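PDB 5L9G: periplasmic binding protein, which binds the opine mannopine in the periplasm and probably delivers it to an ABC transporter for uptake by the bacterium. Local coordinates for residues A[105-119]-A[282-294]. Numbering follows the deposited sequence.
Sequences DFPPGSVTDSFVANS and LPNSFATAPANMK. With MO0 (mannopine), chain C.
Asn-292 lies against the ring of Phe-106, and its side chain can be followed outward. Its CA sits over one ring face, 4.2 Å from the centroid, in a CH-pi contact. With CG anti to the backbone N (chi1 -169°), CB and CG meet Phe-106 CZ, and the amide runs on along the CZ–CE1 rim, ND2 3.8 Å from CZ, its plane 41° from that of the ring. At the tip the branches part: OD1 accepts from Lys-294 N at 3.1 Å, capping the turn into the next helix, while ND2 bonds to the carbonyl of Ser-274. Asparagine suits the place because one short amide can accept and donate at once beside an aromatic wall. Met-293 N then gives a nearly straight bond to Asp-105 O (2.8 Å), and the extended Met-293 chain carries CE to Phe-106 O. Ala-291, small enough to fit closely, sets its CB 3.8 Å from both Phe-106 CD2 and Ala-117 CB.

Farther along, Ser-119 and Pro-290 form an antiparallel non-hydrogen-bonded pair, which asks for no N-H from the proline. From the same place, Ser-119 and nearby Thr-288 hold mannopine's terminal amide: Ser-119 OG accepts from its NE2 and Thr-288 OG1 donates to its OE1, each at 2.7 Å. Docking of strand 289-290 on strand 115-128 thus unites both hydroxyls at the amide end of this periplasmic solute-binding protein's ligand pocket.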
loop_
_atom_site.group_PDB
_atom_site.type_symbol
_atom_site.label_atom_id
_atom_site.label_comp_id
_atom_site.label_asym_id
_atom_site.label_seq_id
_atom_site.Cartn_x
_atom_site.Cartn_y
_atom_site.Cartn_z
ATOM N N ASP A 105 5.499 -18.604 -8.976
ATOM C CA ASP A 105 4.441 -18.627 -7.962
ATOM C C ASP A 105 3.895 -17.237 -7.633
ATOM O O ASP A 105 2.917 -17.141 -6.901
ATOM C CB ASP A 105 4.962 -19.259 -6.664
ATOM C CG ASP A 105 5.408 -20.695 -6.797
ATOM O OD1 ASP A 105 4.828 -21.424 -7.634
ATOM O OD2 ASP A 105 6.279 -21.113 -6.014
ATOM N N PHE A 106 4.550 -16.169 -8.105
ATOM C CA PHE A 106 4.133 -14.807 -7.771
ATOM C C PHE A 106 3.719 -14.012 -9.025
ATOM O O PHE A 106 4.110 -14.400 -10.127
ATOM C CB PHE A 106 5.273 -14.094 -7.000
ATOM C CG PHE A 106 5.492 -14.644 -5.609
ATOM C CD1 PHE A 106 6.208 -15.821 -5.409
ATOM C CD2 PHE A 106 4.957 -14.000 -4.497
ATOM C CE1 PHE A 106 6.356 -16.359 -4.127
ATOM C CE2 PHE A 106 5.149 -14.516 -3.206
ATOM C CZ PHE A 106 5.832 -15.695 -3.030
ATOM N N PRO A 107 2.947 -12.902 -8.904
ATOM C CA PRO A 107 2.600 -12.128 -10.111
ATOM C C PRO A 107 3.858 -11.644 -10.856
ATOM O O PRO A 107 4.906 -11.444 -10.224
ATOM C CB PRO A 107 1.790 -10.949 -9.558
ATOM C CG PRO A 107 1.253 -11.423 -8.245
ATOM C CD PRO A 107 2.351 -12.292 -7.692
ATOM N N PRO A 108 3.822 -11.514 -12.204
ATOM C CA PRO A 108 5.025 -11.044 -12.912
ATOM C C PRO A 108 5.431 -9.640 -12.456
ATOM O O PRO A 108 4.565 -8.794 -12.220
ATOM C CB PRO A 108 4.623 -11.088 -14.398
ATOM C CG PRO A 108 3.148 -11.055 -14.406
ATOM C CD PRO A 108 2.683 -11.707 -13.128
ATOM N N GLY A 109 6.736 -9.452 -12.266
ATOM C CA GLY A 109 7.321 -8.195 -11.810
ATOM C C GLY A 109 7.228 -7.947 -10.314
ATOM O O GLY A 109 7.826 -6.987 -9.818
ATOM N N SER A 110 6.514 -8.824 -9.570
ATOM C CA SER A 110 6.314 -8.668 -8.120
ATOM C C SER A 110 7.504 -9.149 -7.260
ATOM O O SER A 110 7.492 -8.958 -6.036
ATOM C CB SER A 110 5.019 -9.333 -7.682
ATOM O OG SER A 110 5.158 -10.740 -7.592
ATOM N N VAL A 111 8.514 -9.774 -7.894
ATOM C CA VAL A 111 9.720 -10.245 -7.212
ATOM C C VAL A 111 10.929 -9.660 -7.954
ATOM O O VAL A 111 11.097 -9.919 -9.148
ATOM C CB VAL A 111 9.785 -11.797 -7.088
ATOM C CG1 VAL A 111 11.099 -12.250 -6.437
ATOM C CG2 VAL A 111 8.581 -12.353 -6.315
ATOM N N THR A 112 11.738 -8.835 -7.265
ATOM C CA THR A 112 12.935 -8.228 -7.869
ATOM C C THR A 112 14.144 -8.862 -7.186
ATOM O O THR A 112 13.956 -9.724 -6.319
ATOM C CB THR A 112 12.929 -6.684 -7.697
ATOM O OG1 THR A 112 13.254 -6.359 -6.341
ATOM C CG2 THR A 112 11.605 -6.024 -8.112
ATOM N N ASP A 113 15.379 -8.415 -7.523
ATOM C CA ASP A 113 16.584 -8.926 -6.849
ATOM C C ASP A 113 16.680 -8.437 -5.382
ATOM O O ASP A 113 17.566 -8.885 -4.654
ATOM C CB ASP A 113 17.851 -8.511 -7.629
ATOM C CG ASP A 113 18.087 -7.012 -7.785
ATOM O OD1 ASP A 113 17.356 -6.219 -7.147
ATOM O OD2 ASP A 113 19.014 -6.633 -8.528
ATOM N N SER A 114 15.776 -7.509 -4.961
ATOM C CA SER A 114 15.804 -6.893 -3.630
ATOM C C SER A 114 14.453 -6.867 -2.910
ATOM O O SER A 114 14.333 -6.222 -1.869
ATOM C CB SER A 114 16.328 -5.466 -3.762
ATOM O OG SER A 114 17.598 -5.453 -4.395
ATOM N N PHE A 115 13.440 -7.541 -3.454
ATOM C CA PHE A 115 12.078 -7.467 -2.924
ATOM C C PHE A 115 11.283 -8.709 -3.282
ATOM O O PHE A 115 11.348 -9.173 -4.430
ATOM C CB PHE A 115 11.415 -6.214 -3.544
ATOM C CG PHE A 115 9.935 -5.965 -3.343
ATOM C CD1 PHE A 115 8.995 -6.535 -4.194
ATOM C CD2 PHE A 115 9.490 -5.104 -2.348
ATOM C CE1 PHE A 115 7.623 -6.280 -4.024
ATOM C CE2 PHE A 115 8.128 -4.834 -2.193
ATOM C CZ PHE A 115 7.207 -5.414 -3.046
ATOM N N VAL A 116 10.507 -9.212 -2.310
ATOM C CA VAL A 116 9.608 -10.358 -2.480
ATOM C C VAL A 116 8.201 -9.897 -2.075
ATOM O O VAL A 116 7.985 -9.529 -0.914
ATOM C CB VAL A 116 10.040 -11.642 -1.702
ATOM C CG1 VAL A 116 9.031 -12.767 -1.922
ATOM C CG2 VAL A 116 11.433 -12.110 -2.112
ATOM N N ALA A 117 7.248 -9.942 -3.019
ATOM C CA ALA A 117 5.855 -9.554 -2.749
ATOM C C ALA A 117 5.239 -10.443 -1.664
ATOM O O ALA A 117 5.589 -11.628 -1.550
ATOM C CB ALA A 117 5.023 -9.664 -4.021
ATOM N N ASN A 118 4.359 -9.863 -0.838
ATOM C CA ASN A 118 3.611 -10.649 0.122
ATOM C C ASN A 118 2.088 -10.487 -0.118
ATOM O O ASN A 118 1.318 -11.324 0.352
ATOM C CB ASN A 118 4.007 -10.356 1.599
ATOM C CG ASN A 118 3.462 -9.076 2.212
ATOM O OD1 ASN A 118 2.979 -8.164 1.541
ATOM N ND2 ASN A 118 3.479 -8.991 3.533
ATOM N N SER A 119 1.653 -9.421 -0.843
ATOM C CA SER A 119 0.221 -9.176 -1.038
ATOM C C SER A 119 -0.088 -8.165 -2.125
ATOM O O SER A 119 0.779 -7.386 -2.530
ATOM C CB SER A 119 -0.387 -8.640 0.272
ATOM O OG SER A 119 0.242 -7.421 0.634
ATOM N N LEU A 282 -3.033 -15.145 5.473
ATOM C CA LEU A 282 -2.939 -13.684 5.469
ATOM C C LEU A 282 -4.310 -12.956 5.454
ATOM O O LEU A 282 -4.462 -11.999 6.233
ATOM C CB LEU A 282 -2.035 -13.206 4.316
ATOM C CG LEU A 282 -1.494 -11.788 4.412
ATOM C CD1 LEU A 282 -0.800 -11.519 5.764
ATOM C CD2 LEU A 282 -0.564 -11.489 3.215
ATOM N N PRO A 283 -5.336 -13.396 4.672
ATOM C CA PRO A 283 -6.618 -12.669 4.691
ATOM C C PRO A 283 -7.673 -13.223 5.657
ATOM O O PRO A 283 -8.849 -12.884 5.500
ATOM C CB PRO A 283 -7.108 -12.788 3.235
ATOM C CG PRO A 283 -6.327 -13.926 2.626
ATOM C CD PRO A 283 -5.367 -14.465 3.648
ATOM N N ASN A 284 -7.279 -14.051 6.649
ATOM C CA ASN A 284 -8.231 -14.688 7.583
ATOM C C ASN A 284 -9.213 -13.702 8.232
ATOM O O ASN A 284 -10.414 -13.990 8.311
ATOM C CB ASN A 284 -7.533 -15.546 8.615
ATOM C CG ASN A 284 -7.073 -16.859 8.020
ATOM O OD1 ASN A 284 -7.292 -17.138 6.829
ATOM N ND2 ASN A 284 -6.396 -17.677 8.819
ATOM N N SER A 285 -8.727 -12.533 8.621
ATOM C CA SER A 285 -9.623 -11.505 9.164
ATOM C C SER A 285 -9.442 -10.200 8.393
ATOM O O SER A 285 -10.444 -9.554 8.041
ATOM C CB SER A 285 -9.394 -11.312 10.662
ATOM O OG SER A 285 -8.015 -11.139 10.947
ATOM N N PHE A 286 -8.173 -9.828 8.106
ATOM C CA PHE A 286 -7.829 -8.585 7.403
ATOM C C PHE A 286 -8.058 -8.701 5.893
ATOM O O PHE A 286 -7.651 -9.685 5.292
ATOM C CB PHE A 286 -6.391 -8.161 7.744
ATOM C CG PHE A 286 -6.017 -6.767 7.289
ATOM C CD1 PHE A 286 -6.387 -5.648 8.034
ATOM C CD2 PHE A 286 -5.277 -6.572 6.128
ATOM C CE1 PHE A 286 -6.025 -4.354 7.611
ATOM C CE2 PHE A 286 -4.916 -5.281 5.710
ATOM C CZ PHE A 286 -5.294 -4.185 6.453
ATOM N N ALA A 287 -8.711 -7.695 5.292
ATOM C CA ALA A 287 -9.040 -7.707 3.875
ATOM C C ALA A 287 -7.814 -7.364 3.020
ATOM O O ALA A 287 -7.542 -6.197 2.720
ATOM C CB ALA A 287 -10.203 -6.769 3.573
ATOM N N THR A 288 -7.046 -8.411 2.700
ATOM C CA THR A 288 -5.880 -8.330 1.815
ATOM C C THR A 288 -5.929 -9.529 0.857
ATOM O O THR A 288 -6.836 -10.355 0.979
ATOM C CB THR A 288 -4.577 -8.207 2.614
ATOM O OG1 THR A 288 -3.524 -7.935 1.677
ATOM C CG2 THR A 288 -4.264 -9.470 3.422
ATOM N N ALA A 289 -4.976 -9.614 -0.097
ATOM C CA ALA A 289 -4.912 -10.713 -1.056
ATOM C C ALA A 289 -3.501 -11.280 -1.043
ATOM O O ALA A 289 -2.571 -10.515 -1.241
ATOM C CB ALA A 289 -5.254 -10.214 -2.455
ATOM N N PRO A 290 -3.302 -12.591 -0.804
ATOM C CA PRO A 290 -1.925 -13.144 -0.829
ATOM C C PRO A 290 -1.284 -13.013 -2.211
ATOM O O PRO A 290 -2.004 -13.017 -3.219
ATOM C CB PRO A 290 -2.119 -14.615 -0.434
ATOM C CG PRO A 290 -3.531 -14.925 -0.779
ATOM C CD PRO A 290 -4.305 -13.642 -0.541
ATOM N N ALA A 291 0.053 -12.854 -2.269
ATOM C CA ALA A 291 0.755 -12.737 -3.564
ATOM C C ALA A 291 1.171 -14.116 -4.095
ATOM O O ALA A 291 1.293 -14.295 -5.306
ATOM C CB ALA A 291 1.975 -11.834 -3.438
ATOM N N ASN A 292 1.382 -15.088 -3.194
ATOM C CA ASN A 292 1.767 -16.444 -3.595
ATOM C C ASN A 292 0.536 -17.175 -4.165
ATOM O O ASN A 292 -0.394 -17.492 -3.423
ATOM C CB ASN A 292 2.378 -17.209 -2.414
ATOM C CG ASN A 292 3.037 -18.512 -2.794
ATOM O OD1 ASN A 292 2.663 -19.177 -3.762
ATOM N ND2 ASN A 292 4.019 -18.922 -2.019
ATOM N N MET A 293 0.541 -17.421 -5.491
ATOM C CA MET A 293 -0.525 -18.087 -6.253
ATOM C C MET A 293 -0.923 -19.444 -5.660
ATOM O O MET A 293 -2.090 -19.829 -5.734
ATOM C CB MET A 293 -0.096 -18.279 -7.725
ATOM C CG MET A 293 -0.007 -16.990 -8.513
ATOM S SD MET A 293 0.854 -17.124 -10.117
ATOM C CE MET A 293 0.531 -15.462 -10.746
ATOM N N LYS A 294 0.053 -20.172 -5.086
ATOM C CA LYS A 294 -0.175 -21.470 -4.458
ATOM C C LYS A 294 -1.077 -21.379 -3.206
ATOM O O LYS A 294 -1.748 -22.359 -2.892
ATOM C CB LYS A 294 1.148 -22.175 -4.136
ATOM C CG LYS A 294 1.968 -22.573 -5.363
ATOM C CD LYS A 294 3.381 -23.032 -4.977
ATOM C CE LYS A 294 3.475 -24.507 -4.656
ATOM N NZ LYS A 294 4.864 -24.903 -4.294
HETATM O OAB MO0 C . 7.124 1.517 1.317
HETATM C CAF MO0 C . 6.889 2.117 2.562
HETATM C CAG MO0 C . 5.414 2.332 2.853
HETATM O OAC MO0 C . 5.008 3.559 2.354
HETATM C CAH MO0 C . 4.522 1.183 2.454
HETATM O OAM MO0 C . 4.936 -0.005 3.020
HETATM C CAI MO0 C . 3.027 1.402 2.686
HETATM O OAD MO0 C . 2.750 1.581 4.042
HETATM C CAJ MO0 C . 2.188 0.327 2.055
HETATM O OAE MO0 C . 2.438 0.294 0.679
HETATM C CAK MO0 C . 0.684 0.432 2.352
HETATM N N MO0 C . 0.202 -0.869 2.832
HETATM C CA MO0 C . -1.278 -0.935 2.921
HETATM C C MO0 C . -1.717 -0.799 4.360
HETATM O O MO0 C . -0.872 -0.514 5.235
HETATM C CB MO0 C . -1.857 -2.181 2.294
HETATM C CG MO0 C . -1.684 -3.411 3.160
HETATM C CD MO0 C . -1.774 -4.687 2.398
HETATM O OE1 MO0 C . -2.984 -5.392 2.445
HETATM N NE2 MO0 C . -0.835 -5.163 1.739
HETATM O OXT MO0 C . -2.940 -0.900 4.691
#